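Uncharacterized protein VP1736 (Vibrio parahaemolyticus, PDB 3LXQ) is of unknown function but contains a sulfatase-family domain of the alkaline phosphatase clan, an alpha/beta fold built around a mixed beta sheet. Local coordinates at residues A[40-46]-A[432-437]; A[57-63]-A[362-366]; A[176-180]-A[226-231]. All coordinates share one frame; numbering follows the deposited sequence.

Contact 1 of 3, residues A[40-46]-A[432-437]; sequences SAEQFYG and ALFASK
Ala41 and Ser436 meet where two helices pack roughly antiparallel (155°), the short helix 41-45 against the long C-terminal helix 422-441, with their segment axes 9.5 Å apart at closest approach. The backbone N of Ala41 donates to Ser436 OG at 2.9 Å in an almost straight bond (172°). The first N-H groups of a helix have no carbonyl one turn back to bind; a serine whose OG stands anti to its own backbone N (chi1 179°) offers an acceptor instead. Small residues permit the approach, and Ala41 CB to Ser436 CB, at 3.3 Å, is tighter than usual carbon contact. Beside them one branch of Leu433 reaches the short helix, with CD2 lying 3.9 Å from Ala41 CB and close to the carbonyl oxygens of Ala41 and Gly46. One turn further along the short helix, Tyr45 CD2 packs 3.9 Å from Ala432 CB, whose single methyl suits a place beside a ring. At the more exposed margin a salt bridge joins Lys437 NZ to Glu42 OE1 at 2.8 Å, the amine arriving on the anti side of the carboxylate. Outside this shell, Phe386 and Leu397 of the antiparallel sheet pack on both Tyr45 and Ala432. The phenol is fixed at its far end, where Tyr45 OH hydrogen-bonds Lys384 O and Gln381 NE2.

Contact 2 of 3, residues A[57-63]-A[362-366]; sequences VRASSTK and MIGRD
The C-terminal end of helix 50-61 is tied down here by the loop 362-366, with Arg365 and Lys63 reaching across in opposite directions to backbone carbonyls. The last carbonyls of a helix lack N-H partners one turn on, and the helix end probably carries partial negative charge, so a guanidinium is well suited to them. Arg365 NH2 donates to Ser60 O at 2.9 Å, in the guanidinium plane and nearly in line with the carbonyl (C=O...N 170°). Its neighbour Arg365 NE takes Ser61 O, also at 2.9 Å, but the bond is bent and the donor lies above the carbonyl plane. Ser61 O is gripped twice, because Thr62 OG1 donates to it at 2.6 Å within the carbonyl plane.

Thr62 leaves the helix with positive phi (76°), ending it. Ser61 secures that turn: with OG held between its backbone N and carbonyl carbon (chi1 81°), the hydroxyl gives its proton to Arg58 O and accepts from Lys63 N at 3.0 Å, an ST turn. The Lys63 chain then folds at two torsions, drawing CE past the Met362 carbonyl and NZ to Gly364 O at 2.8 Å. A water bonded to Asp366 N receives a weak second bond from this amine. On the apolar side, Val57 CG1 meets Ile363 CD1 at 3.8 Å, the two branched side chains crossing at about a right angle.

Arg365 NH2 has a further acceptor in Asp375 O. Val57 and Ile363 also pack on helix 422-441 through Asn431, whereas Lys63 and the selenomethionine Met362 lean on Pro348 of helix 346-353; the loop itself lies in the connection between strand 358-360 and strand 377-382.

Contact 3 of 3, residues A[176-180]-A[226-231]; sequences TQFIY and KADEEF
An extended end (chi2 176°) carries Ile179 CD1 out from strand 175-180 to the flank of helix 220-234, while a bend in Glu230 (chi2 -68°) folds its carboxylate back toward the amide of Gln177. Ile179 does most of the apolar work. Its CD1 lies 3.7 Å from Ala227 CA, an approach that a residue as small as alanine makes easy. The same methyl touches Glu230 CB at 4.0 Å and Phe231 CE1 at 4.1 Å, settling among three residues that one turn of the helix brings side by side.

The segments run roughly antiparallel, their axes 9.9 Å apart, as expected where a helix of an alpha/beta fold lies on the parallel part of the mixed sheet. Helix 220-234 belongs to a beta-alpha-beta crossover: it leads from strand 200-202 to strand 241-246, the two parallel neighbours of strand 175-180, and so passes over the strand between them. Strand alternation turns Gln177 and Ile179 toward this helix; Phe178 lies on the other side, packing on Met189 of helix 189-195, and its ring meets Phe193 edge-to-face.

Gln177 and Glu230 bring polar groups into the buried layer. The Gln177 amide and the Glu230 carboxylate are nearly coplanar, their planes 26° apart. Glu230 has a partner in Arg233, one turn on, through a salt bridge at OE1, which probably helps offset the charge of a buried carboxylate. Next to it the Phe231 ring meets the Phe241 ring at a shallow angle and Tyr294 edge-to-face, and Ala227 O rests 3.2 Å above the Phe231 ring plane, offset toward its rim.

From the N terminus the chain enters helix 41-45, which contact 1 joins to the last helix, 422-441, closing a loop of 385 residues. Helix 50-61 follows directly, and its end is fastened to 362-366 by contact 2, which closes a second loop wholly within the first. Contact 3, between 176-180 and 226-231, closes a short loop inside both; no loops cross. Contacts 1 and 2 touch: Phe434 CB packs 3.9 Å from Val57 CG2 and Phe434 CD2 4.2 Å from Ile363 CD1, so helix 422-441 packs on both helix 50-61 and the loop 362-366. Contact 3 lies across the chain's centre, its centre about 37 Å from that of contact 1, binding a helix to the mixed sheet.

Contact 1 of 3, residues A[40-46]-A[432-437]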
ATOM      1  N   SER A  40     -12.255  17.338   9.042  1.00 71.54           N
ATOM      2  CA  SER A  40     -13.536  16.600   8.947  1.00 68.59           C
ATOM      3  C   SER A  40     -14.066  16.595   7.509  1.00 62.74           C
ATOM      4  O   SER A  40     -14.230  17.651   6.894  1.00 61.69           O
ATOM      5  CB  SER A  40     -14.569  17.193   9.910  1.00 72.07           C
ATOM      6  OG  SER A  40     -15.739  16.389   9.940  1.00 69.86           O
ATOM      7  N   ALA A  41     -14.322  15.400   6.982  1.00 59.78           N
ATOM      8  CA  ALA A  41     -14.751  15.240   5.592  1.00 55.60           C
ATOM      9  C   ALA A  41     -16.166  15.758   5.339  1.00 54.48           C
ATOM     10  O   ALA A  41     -16.485  16.166   4.224  1.00 52.67           O
ATOM     11  CB  ALA A  41     -14.632  13.779   5.153  1.00 55.17           C
ATOM     12  N   GLU A  42     -17.006  15.727   6.371  1.00 56.88           N
ATOM     13  CA  GLU A  42     -18.345  16.313   6.298  1.00 58.39           C
ATOM     14  C   GLU A  42     -18.302  17.778   5.846  1.00 59.21           C
ATOM     15  O   GLU A  42     -19.093  18.188   4.997  1.00 59.14           O
ATOM     16  CB  GLU A  42     -19.076  16.180   7.636  1.00 62.77           C
ATOM     17  CG  GLU A  42     -19.995  14.959   7.735  1.00 63.40           C
ATOM     18  CD  GLU A  42     -21.280  15.246   8.514  1.00 70.23           C
ATOM     19  OE1 GLU A  42     -21.626  14.460   9.424  1.00 72.95           O
ATOM     20  OE2 GLU A  42     -21.951  16.262   8.220  1.00 73.68           O
ATOM     21  N   GLN A  43     -17.352  18.541   6.388  1.00 60.82           N
ATOM     22  CA  GLN A  43     -17.202  19.972   6.091  1.00 62.63           C
ATOM     23  C   GLN A  43     -16.853  20.276   4.627  1.00 58.97           C
ATOM     24  O   GLN A  43     -17.171  21.358   4.131  1.00 60.68           O
ATOM     25  CB  GLN A  43     -16.158  20.610   7.022  1.00 66.13           C
ATOM     26  N   PHE A  44     -16.207  19.331   3.940  1.00 55.16           N
ATOM     27  CA  PHE A  44     -15.734  19.559   2.566  1.00 52.74           C
ATOM     28  C   PHE A  44     -16.698  19.076   1.487  1.00 51.81           C
ATOM     29  O   PHE A  44     -16.856  19.725   0.449  1.00 52.08           O
ATOM     30  CB  PHE A  44     -14.381  18.877   2.327  1.00 51.25           C
ATOM     31  CG  PHE A  44     -13.252  19.449   3.120  1.00 53.27           C
ATOM     32  CD1 PHE A  44     -12.668  20.665   2.755  1.00 53.98           C
ATOM     33  CD2 PHE A  44     -12.742  18.761   4.218  1.00 55.44           C
ATOM     34  CE1 PHE A  44     -11.605  21.197   3.481  1.00 56.91           C
ATOM     35  CE2 PHE A  44     -11.675  19.287   4.955  1.00 58.93           C
ATOM     36  CZ  PHE A  44     -11.107  20.509   4.583  1.00 59.69           C
ATOM     37  N   TYR A  45     -17.316  17.925   1.731  1.00 51.57           N
ATOM     38  CA  TYR A  45     -18.040  17.181   0.690  1.00 51.55           C
ATOM     39  C   TYR A  45     -19.555  17.163   0.879  1.00 54.24           C
ATOM     40  O   TYR A  45     -20.296  16.737  -0.012  1.00 55.75           O
ATOM     41  CB  TYR A  45     -17.526  15.734   0.625  1.00 50.51           C
ATOM     42  CG  TYR A  45     -16.026  15.588   0.465  1.00 49.69           C
ATOM     43  CD1 TYR A  45     -15.310  16.399  -0.425  1.00 49.41           C
ATOM     44  CD2 TYR A  45     -15.326  14.610   1.174  1.00 50.30           C
ATOM     45  CE1 TYR A  45     -13.930  16.259  -0.579  1.00 49.77           C
ATOM     46  CE2 TYR A  45     -13.936  14.458   1.022  1.00 51.34           C
ATOM     47  CZ  TYR A  45     -13.248  15.285   0.144  1.00 51.09           C
ATOM     48  OH  TYR A  45     -11.885  15.147  -0.011  1.00 53.15           O
ATOM     49  N   GLY A  46     -20.006  17.608   2.049  1.00 56.12           N
ATOM     50  CA  GLY A  46     -21.426  17.576   2.387  1.00 59.98           C
ATOM     51  C   GLY A  46     -21.757  16.487   3.387  1.00 59.90           C
ATOM     52  O   GLY A  46     -20.994  15.535   3.568  1.00 56.91           O
ATOM     53  N   ALA A 432     -15.844   8.563   0.260  1.00 31.53           N
ATOM     54  CA  ALA A 432     -15.093   9.765   0.638  1.00 31.61           C
ATOM     55  C   ALA A 432     -15.208  10.087   2.129  1.00 32.10           C
ATOM     56  O   ALA A 432     -14.267  10.598   2.733  1.00 32.28           O
ATOM     57  CB  ALA A 432     -15.574  10.970  -0.176  1.00 32.45           C
ATOM     58  N   LEU A 433     -16.376   9.813   2.705  1.00 33.08           N
ATOM     59  CA  LEU A 433     -16.687  10.182   4.084  1.00 33.45           C
ATOM     60  C   LEU A 433     -16.275   9.153   5.123  1.00 32.73           C
ATOM     61  O   LEU A 433     -16.175   9.476   6.315  1.00 33.07           O
ATOM     62  CB  LEU A 433     -18.190  10.412   4.228  1.00 36.18           C
ATOM     63  CG  LEU A 433     -18.815  11.589   3.498  1.00 38.13           C
ATOM     64  CD1 LEU A 433     -20.334  11.502   3.587  1.00 41.64           C
ATOM     65  CD2 LEU A 433     -18.314  12.907   4.077  1.00 40.59           C
ATOM     66  N   PHE A 434     -16.071   7.913   4.687  1.00 30.53           N
ATOM     67  CA  PHE A 434     -16.007   6.799   5.637  1.00 30.72           C
ATOM     68  C   PHE A 434     -14.868   6.917   6.655  1.00 30.30           C
ATOM     69  O   PHE A 434     -15.115   6.868   7.861  1.00 31.68           O
ATOM     70  CB  PHE A 434     -15.973   5.434   4.924  1.00 29.41           C
ATOM     71  CG  PHE A 434     -15.718   4.282   5.854  1.00 30.49           C
ATOM     72  CD1 PHE A 434     -16.683   3.889   6.770  1.00 30.14           C
ATOM     73  CD2 PHE A 434     -14.504   3.610   5.831  1.00 30.18           C
ATOM     74  CE1 PHE A 434     -16.452   2.840   7.638  1.00 31.22           C
ATOM     75  CE2 PHE A 434     -14.261   2.557   6.702  1.00 33.01           C
ATOM     76  CZ  PHE A 434     -15.243   2.169   7.613  1.00 31.75           C
ATOM     77  N   ALA A 435     -13.638   7.075   6.172  1.00 29.12           N
ATOM     78  CA  ALA A 435     -12.472   7.123   7.048  1.00 29.71           C
ATOM     79  C   ALA A 435     -12.583   8.248   8.068  1.00 31.08           C
ATOM     80  O   ALA A 435     -12.289   8.046   9.255  1.00 32.80           O
ATOM     81  CB  ALA A 435     -11.195   7.251   6.255  1.00 29.06           C
ATOM     82  N   SER A 436     -13.025   9.415   7.608  1.00 40.71           N
ATOM     83  CA  SER A 436     -13.237  10.574   8.471  1.00 44.00           C
ATOM     84  C   SER A 436     -14.236  10.268   9.602  1.00 44.76           C
ATOM     85  O   SER A 436     -13.994  10.608  10.758  1.00 45.75           O
ATOM     86  CB  SER A 436     -13.692  11.761   7.634  1.00 46.55           C
ATOM     87  OG  SER A 436     -13.920  12.898   8.435  1.00 51.61           O
ATOM     88  N   LYS A 437     -15.328   9.577   9.276  1.00 44.07           N
ATOM     89  CA  LYS A 437     -16.315   9.211  10.285  1.00 44.86           C
ATOM     90  C   LYS A 437     -15.861   8.042  11.163  1.00 43.26           C
ATOM     91  O   LYS A 437     -16.146   8.016  12.366  1.00 44.72           O
ATOM     92  CB  LYS A 437     -17.674   8.927   9.636  1.00 45.20           C
ATOM     93  CG  LYS A 437     -18.474  10.178   9.269  1.00 49.04           C
ATOM     94  CD  LYS A 437     -19.427  10.551  10.407  1.00 52.74           C
ATOM     95  CE  LYS A 437     -20.199  11.829  10.122  1.00 57.81           C
ATOM     96  NZ  LYS A 437     -19.463  13.064  10.550  1.00 61.23           N
TER

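Contact 2 of 3, residues A[57-63]-A[362-366]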
ATOM      1  N   VAL A  57     -21.114   2.005   1.653  1.00 36.30           N
ATOM      2  CA  VAL A  57     -19.725   1.578   1.878  1.00 34.80           C
ATOM      3  C   VAL A  57     -19.653   0.044   1.915  1.00 33.48           C
ATOM      4  O   VAL A  57     -18.881  -0.570   1.166  1.00 31.34           O
ATOM      5  CB  VAL A  57     -19.112   2.256   3.153  1.00 36.59           C
ATOM      6  CG1 VAL A  57     -17.796   1.617   3.566  1.00 35.03           C
ATOM      7  CG2 VAL A  57     -18.906   3.759   2.916  1.00 37.57           C
ATOM      8  N   ARG A  58     -20.484  -0.567   2.752  1.00 34.38           N
ATOM      9  CA  ARG A  58     -20.532  -2.025   2.847  1.00 34.40           C
ATOM     10  C   ARG A  58     -20.889  -2.703   1.519  1.00 33.75           C
ATOM     11  O   ARG A  58     -20.199  -3.625   1.088  1.00 33.27           O
ATOM     12  CB  ARG A  58     -21.506  -2.462   3.940  1.00 36.20           C
ATOM     13  CG  ARG A  58     -20.970  -2.261   5.358  1.00 36.79           C
ATOM     14  CD  ARG A  58     -21.884  -2.946   6.371  1.00 38.46           C
ATOM     15  NE  ARG A  58     -23.114  -2.190   6.599  1.00 37.96           N
ATOM     16  CZ  ARG A  58     -23.353  -1.443   7.674  1.00 40.87           C
ATOM     17  NH1 ARG A  58     -22.457  -1.345   8.648  1.00 41.88           N
ATOM     18  NH2 ARG A  58     -24.496  -0.787   7.767  1.00 43.20           N
ATOM     19  N   ALA A  59     -21.955  -2.243   0.870  1.00 34.34           N
ATOM     20  CA  ALA A  59     -22.340  -2.788  -0.432  1.00 34.15           C
ATOM     21  C   ALA A  59     -21.233  -2.630  -1.491  1.00 32.97           C
ATOM     22  O   ALA A  59     -20.857  -3.606  -2.152  1.00 32.53           O
ATOM     23  CB  ALA A  59     -23.662  -2.188  -0.913  1.00 35.22           C
ATOM     24  N   SER A  60     -20.700  -1.423  -1.643  1.00 32.74           N
ATOM     25  CA  SER A  60     -19.650  -1.203  -2.622  1.00 32.50           C
ATOM     26  C   SER A  60     -18.336  -1.932  -2.282  1.00 31.44           C
ATOM     27  O   SER A  60     -17.540  -2.180  -3.176  1.00 31.10           O
ATOM     28  CB  SER A  60     -19.391   0.287  -2.860  1.00 33.92           C
ATOM     29  OG  SER A  60     -18.908   0.908  -1.681  1.00 34.70           O
ATOM     30  N   SER A  61     -18.137  -2.299  -1.014  1.00 30.46           N
ATOM     31  CA  SER A  61     -16.942  -3.047  -0.600  1.00 29.71           C
ATOM     32  C   SER A  61     -16.849  -4.462  -1.222  1.00 29.86           C
ATOM     33  O   SER A  61     -15.756  -4.913  -1.592  1.00 29.59           O
ATOM     34  CB  SER A  61     -16.851  -3.126   0.937  1.00 29.40           C
ATOM     35  OG  SER A  61     -17.681  -4.151   1.468  1.00 28.53           O
ATOM     36  N   THR A  62     -18.002  -5.128  -1.355  1.00 29.97           N
ATOM     37  CA  THR A  62     -18.128  -6.550  -1.769  1.00 30.64           C
ATOM     38  C   THR A  62     -17.757  -7.544  -0.657  1.00 31.32           C
ATOM     39  O   THR A  62     -17.790  -8.759  -0.860  1.00 32.89           O
ATOM     40  CB  THR A  62     -17.388  -6.945  -3.099  1.00 31.33           C
ATOM     41  OG1 THR A  62     -15.983  -7.121  -2.865  1.00 30.84           O
ATOM     42  CG2 THR A  62     -17.629  -5.919  -4.238  1.00 30.84           C
ATOM     43  N   LYS A  63     -17.419  -7.032   0.516  1.00 31.28           N
ATOM     44  CA  LYS A  63     -17.157  -7.887   1.675  1.00 32.69           C
ATOM     45  C   LYS A  63     -18.437  -8.626   2.088  1.00 34.23           C
ATOM     46  O   LYS A  63     -19.528  -8.203   1.747  1.00 33.71           O
ATOM     47  CB  LYS A  63     -16.587  -7.072   2.837  1.00 32.12           C
ATOM     48  CG  LYS A  63     -15.356  -6.232   2.496  1.00 32.23           C
ATOM     49  CD  LYS A  63     -14.216  -7.044   1.887  1.00 32.06           C
ATOM     50  CE  LYS A  63     -13.305  -7.613   2.972  1.00 34.03           C
ATOM     51  NZ  LYS A  63     -12.169  -8.349   2.366  1.00 35.30           N
HETATM   52  N   MSE A 362     -11.743  -4.226   7.776  1.00 33.40           N
HETATM   53  CA  MSE A 362     -11.223  -3.805   6.463  1.00 31.71           C
HETATM   54  C   MSE A 362     -12.258  -3.946   5.348  1.00 30.15           C
HETATM   55  O   MSE A 362     -12.897  -4.988   5.211  1.00 29.96           O
HETATM   56  CB  MSE A 362      -9.960  -4.586   6.081  1.00 31.86           C
HETATM   57  CG  MSE A 362      -8.818  -4.482   7.071  1.00 35.82           C
HETATM   58 SE   MSE A 362      -7.154  -5.148   6.313  1.00 41.91          SE
HETATM   59  CE  MSE A 362      -7.446  -7.068   6.519  1.00 36.04           C
ATOM     60  N   ILE A 363     -12.409  -2.895   4.545  1.00 28.76           N
ATOM     61  CA  ILE A 363     -13.345  -2.919   3.438  1.00 27.89           C
ATOM     62  C   ILE A 363     -12.646  -3.186   2.097  1.00 26.83           C
ATOM     63  O   ILE A 363     -13.300  -3.312   1.062  1.00 26.98           O
ATOM     64  CB  ILE A 363     -14.213  -1.642   3.374  1.00 28.02           C
ATOM     65  CG1 ILE A 363     -13.354  -0.404   3.078  1.00 27.30           C
ATOM     66  CG2 ILE A 363     -14.990  -1.484   4.674  1.00 28.83           C
ATOM     67  CD1 ILE A 363     -14.158   0.842   2.754  1.00 24.70           C
ATOM     68  N   GLY A 364     -11.318  -3.292   2.129  1.00 26.98           N
ATOM     69  CA  GLY A 364     -10.545  -3.685   0.953  1.00 25.48           C
ATOM     70  C   GLY A 364     -10.806  -5.128   0.534  1.00 25.54           C
ATOM     71  O   GLY A 364     -11.171  -5.970   1.356  1.00 25.97           O
ATOM     72  N   ARG A 365     -10.578  -5.404  -0.746  1.00 24.83           N
ATOM     73  CA  ARG A 365     -10.986  -6.649  -1.393  1.00 25.20           C
ATOM     74  C   ARG A 365      -9.907  -7.722  -1.252  1.00 26.05           C
ATOM     75  O   ARG A 365      -8.708  -7.426  -1.304  1.00 25.68           O
ATOM     76  CB  ARG A 365     -11.251  -6.405  -2.876  1.00 24.70           C
ATOM     77  CG  ARG A 365     -12.569  -5.711  -3.201  1.00 25.82           C
ATOM     78  CD  ARG A 365     -12.570  -4.198  -2.913  1.00 24.43           C
ATOM     79  NE  ARG A 365     -13.838  -3.602  -3.346  1.00 23.86           N
ATOM     80  CZ  ARG A 365     -14.102  -3.224  -4.600  1.00 24.70           C
ATOM     81  NH1 ARG A 365     -13.174  -3.335  -5.547  1.00 22.17           N
ATOM     82  NH2 ARG A 365     -15.303  -2.719  -4.911  1.00 26.04           N
ATOM     83  N   ASP A 366     -10.350  -8.956  -1.044  1.00 26.34           N
ATOM     84  CA  ASP A 366      -9.481 -10.125  -1.124  1.00 27.27           C
ATOM     85  C   ASP A 366      -9.459 -10.488  -2.590  1.00 27.18           C
ATOM     86  O   ASP A 366     -10.415 -11.057  -3.127  1.00 27.99           O
ATOM     87  CB  ASP A 366     -10.046 -11.266  -0.285  1.00 27.45           C
ATOM     88  CG  ASP A 366      -9.252 -12.575  -0.420  1.00 29.45           C
ATOM     89  OD1 ASP A 366      -8.323 -12.672  -1.255  1.00 29.75           O
ATOM     90  OD2 ASP A 366      -9.574 -13.531   0.325  1.00 29.11           O
TER
HETATM   91  O   HOH W   1     -13.371  -9.648  -0.582  1.00 34.25           O

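Contact 3 of 3, residues A[176-180]-A[226-231]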
ATOM      1  N   THR A 176       6.332  -9.756  14.589  1.00 57.03           N
ATOM      2  CA  THR A 176       6.068  -8.634  13.671  1.00 53.81           C
ATOM      3  C   THR A 176       7.164  -7.579  13.763  1.00 53.24           C
ATOM      4  O   THR A 176       7.603  -7.214  14.858  1.00 54.53           O
ATOM      5  CB  THR A 176       4.682  -8.011  13.912  1.00 52.86           C
ATOM      6  OG1 THR A 176       4.547  -7.654  15.296  1.00 54.89           O
ATOM      7  CG2 THR A 176       3.585  -9.001  13.536  1.00 52.97           C
ATOM      8  N   GLN A 177       7.616  -7.102  12.605  1.00 51.05           N
ATOM      9  CA  GLN A 177       8.739  -6.173  12.558  1.00 50.50           C
ATOM     10  C   GLN A 177       8.612  -5.156  11.444  1.00 47.48           C
ATOM     11  O   GLN A 177       7.858  -5.344  10.497  1.00 46.37           O
ATOM     12  CB  GLN A 177      10.079  -6.915  12.436  1.00 51.79           C
ATOM     13  CG  GLN A 177      10.247  -7.690  11.136  1.00 51.64           C
ATOM     14  CD  GLN A 177      11.660  -8.193  10.910  1.00 53.94           C
ATOM     15  OE1 GLN A 177      12.472  -8.270  11.839  1.00 57.31           O
ATOM     16  NE2 GLN A 177      11.965  -8.543   9.664  1.00 52.26           N
ATOM     17  N   PHE A 178       9.373  -4.077  11.590  1.00 46.69           N
ATOM     18  CA  PHE A 178       9.489  -3.031  10.601  1.00 43.77           C
ATOM     19  C   PHE A 178      10.976  -2.859  10.352  1.00 44.16           C
ATOM     20  O   PHE A 178      11.730  -2.677  11.285  1.00 45.46           O
ATOM     21  CB  PHE A 178       8.891  -1.746  11.169  1.00 43.12           C
ATOM     22  CG  PHE A 178       9.135  -0.516  10.327  1.00 41.24           C
ATOM     23  CD1 PHE A 178       8.772  -0.475   8.978  1.00 38.61           C
ATOM     24  CD2 PHE A 178       9.685   0.624  10.907  1.00 41.53           C
ATOM     25  CE1 PHE A 178       8.982   0.681   8.205  1.00 36.08           C
ATOM     26  CE2 PHE A 178       9.891   1.781  10.152  1.00 40.34           C
ATOM     27  CZ  PHE A 178       9.534   1.810   8.795  1.00 38.76           C
ATOM     28  N   ILE A 179      11.401  -2.956   9.099  1.00 43.09           N
ATOM     29  CA  ILE A 179      12.793  -2.690   8.766  1.00 43.61           C
ATOM     30  C   ILE A 179      12.879  -1.410   7.939  1.00 41.54           C
ATOM     31  O   ILE A 179      12.239  -1.295   6.900  1.00 39.81           O
ATOM     32  CB  ILE A 179      13.487  -3.849   8.007  1.00 44.57           C
ATOM     33  CG1 ILE A 179      13.288  -5.192   8.734  1.00 47.01           C
ATOM     34  CG2 ILE A 179      14.990  -3.559   7.866  1.00 45.17           C
ATOM     35  CD1 ILE A 179      13.865  -6.413   7.971  1.00 48.40           C
ATOM     36  N   TYR A 180      13.704  -0.484   8.413  1.00 42.04           N
ATOM     37  CA  TYR A 180      13.899   0.829   7.815  1.00 40.92           C
ATOM     38  C   TYR A 180      15.398   1.169   7.831  1.00 42.82           C
ATOM     39  O   TYR A 180      16.127   0.712   8.708  1.00 44.58           O
ATOM     40  CB  TYR A 180      13.116   1.842   8.647  1.00 39.85           C
ATOM     41  CG  TYR A 180      12.987   3.227   8.068  1.00 38.15           C
ATOM     42  CD1 TYR A 180      12.578   3.422   6.757  1.00 35.84           C
ATOM     43  CD2 TYR A 180      13.227   4.351   8.864  1.00 38.82           C
ATOM     44  CE1 TYR A 180      12.445   4.688   6.238  1.00 35.66           C
ATOM     45  CE2 TYR A 180      13.096   5.632   8.355  1.00 37.10           C
ATOM     46  CZ  TYR A 180      12.706   5.794   7.038  1.00 36.41           C
ATOM     47  OH  TYR A 180      12.569   7.053   6.517  1.00 35.04           O
ATOM     48  N   LYS A 226      20.145  -6.343   5.125  1.00 49.24           N
ATOM     49  CA  LYS A 226      19.652  -6.430   6.496  1.00 49.78           C
ATOM     50  C   LYS A 226      18.378  -7.243   6.561  1.00 49.19           C
ATOM     51  O   LYS A 226      18.152  -7.983   7.520  1.00 50.58           O
ATOM     52  CB  LYS A 226      19.370  -5.030   7.058  1.00 48.87           C
ATOM     53  CG  LYS A 226      19.089  -4.999   8.563  1.00 50.33           C
ATOM     54  CD  LYS A 226      20.277  -5.616   9.315  1.00 53.84           C
ATOM     55  CE  LYS A 226      20.351  -5.201  10.777  1.00 55.68           C
ATOM     56  NZ  LYS A 226      21.385  -6.030  11.494  1.00 55.57           N
ATOM     57  N   ALA A 227      17.536  -7.071   5.545  1.00 47.37           N
ATOM     58  CA  ALA A 227      16.279  -7.787   5.459  1.00 46.42           C
ATOM     59  C   ALA A 227      16.592  -9.273   5.356  1.00 47.59           C
ATOM     60  O   ALA A 227      16.248 -10.051   6.256  1.00 48.43           O
ATOM     61  CB  ALA A 227      15.482  -7.301   4.267  1.00 44.68           C
ATOM     62  N   ASP A 228      17.292  -9.639   4.281  1.00 47.76           N
ATOM     63  CA  ASP A 228      17.792 -11.007   4.040  1.00 49.22           C
ATOM     64  C   ASP A 228      18.449 -11.654   5.270  1.00 51.77           C
ATOM     65  O   ASP A 228      18.326 -12.869   5.478  1.00 53.26           O
ATOM     66  CB  ASP A 228      18.758 -11.003   2.844  1.00 49.05           C
ATOM     67  CG  ASP A 228      19.465 -12.343   2.643  1.00 51.22           C
ATOM     68  OD1 ASP A 228      20.632 -12.442   3.068  1.00 52.19           O
ATOM     69  OD2 ASP A 228      18.861 -13.283   2.073  1.00 48.68           O
ATOM     70  N   GLU A 229      19.156 -10.840   6.056  1.00 52.78           N
ATOM     71  CA  GLU A 229      19.776 -11.258   7.328  1.00 55.43           C
ATOM     72  C   GLU A 229      18.720 -11.590   8.385  1.00 55.40           C
ATOM     73  O   GLU A 229      18.820 -12.600   9.082  1.00 57.91           O
ATOM     74  CB  GLU A 229      20.672 -10.139   7.888  1.00 56.18           C
ATOM     75  CG  GLU A 229      22.168 -10.397   7.903  1.00 59.07           C
ATOM     76  CD  GLU A 229      22.912  -9.482   8.876  1.00 60.12           C
ATOM     77  OE1 GLU A 229      22.501  -8.309   9.061  1.00 59.30           O
ATOM     78  OE2 GLU A 229      23.907  -9.943   9.472  1.00 64.64           O
ATOM     79  N   GLU A 230      17.723 -10.718   8.499  1.00 53.03           N
ATOM     80  CA  GLU A 230      16.672 -10.829   9.503  1.00 52.99           C
ATOM     81  C   GLU A 230      15.727 -11.977   9.197  1.00 52.77           C
ATOM     82  O   GLU A 230      15.155 -12.573  10.105  1.00 53.78           O
ATOM     83  CB  GLU A 230      15.861  -9.523   9.551  1.00 51.19           C
ATOM     84  CG  GLU A 230      16.472  -8.449  10.437  1.00 52.67           C
ATOM     85  CD  GLU A 230      16.418  -8.826  11.913  1.00 57.19           C
ATOM     86  OE1 GLU A 230      17.442  -9.308  12.445  1.00 61.20           O
ATOM     87  OE2 GLU A 230      15.347  -8.673  12.539  1.00 57.14           O
ATOM     88  N   PHE A 231      15.542 -12.246   7.907  1.00 51.52           N
ATOM     89  CA  PHE A 231      14.585 -13.246   7.458  1.00 51.00           C
ATOM     90  C   PHE A 231      15.209 -14.619   7.604  1.00 53.69           C
ATOM     91  O   PHE A 231      14.561 -15.537   8.090  1.00 54.62           O
ATOM     92  CB  PHE A 231      14.165 -13.009   6.005  1.00 48.95           C
ATOM     93  CG  PHE A 231      13.482 -11.678   5.760  1.00 45.53           C
ATOM     94  CD1 PHE A 231      12.783 -11.032   6.774  1.00 42.39           C
ATOM     95  CD2 PHE A 231      13.527 -11.090   4.500  1.00 43.12           C
ATOM     96  CE1 PHE A 231      12.157  -9.821   6.545  1.00 41.23           C
ATOM     97  CE2 PHE A 231      12.885  -9.868   4.260  1.00 42.33           C
ATOM     98  CZ  PHE A 231      12.205  -9.235   5.293  1.00 39.47           C
TER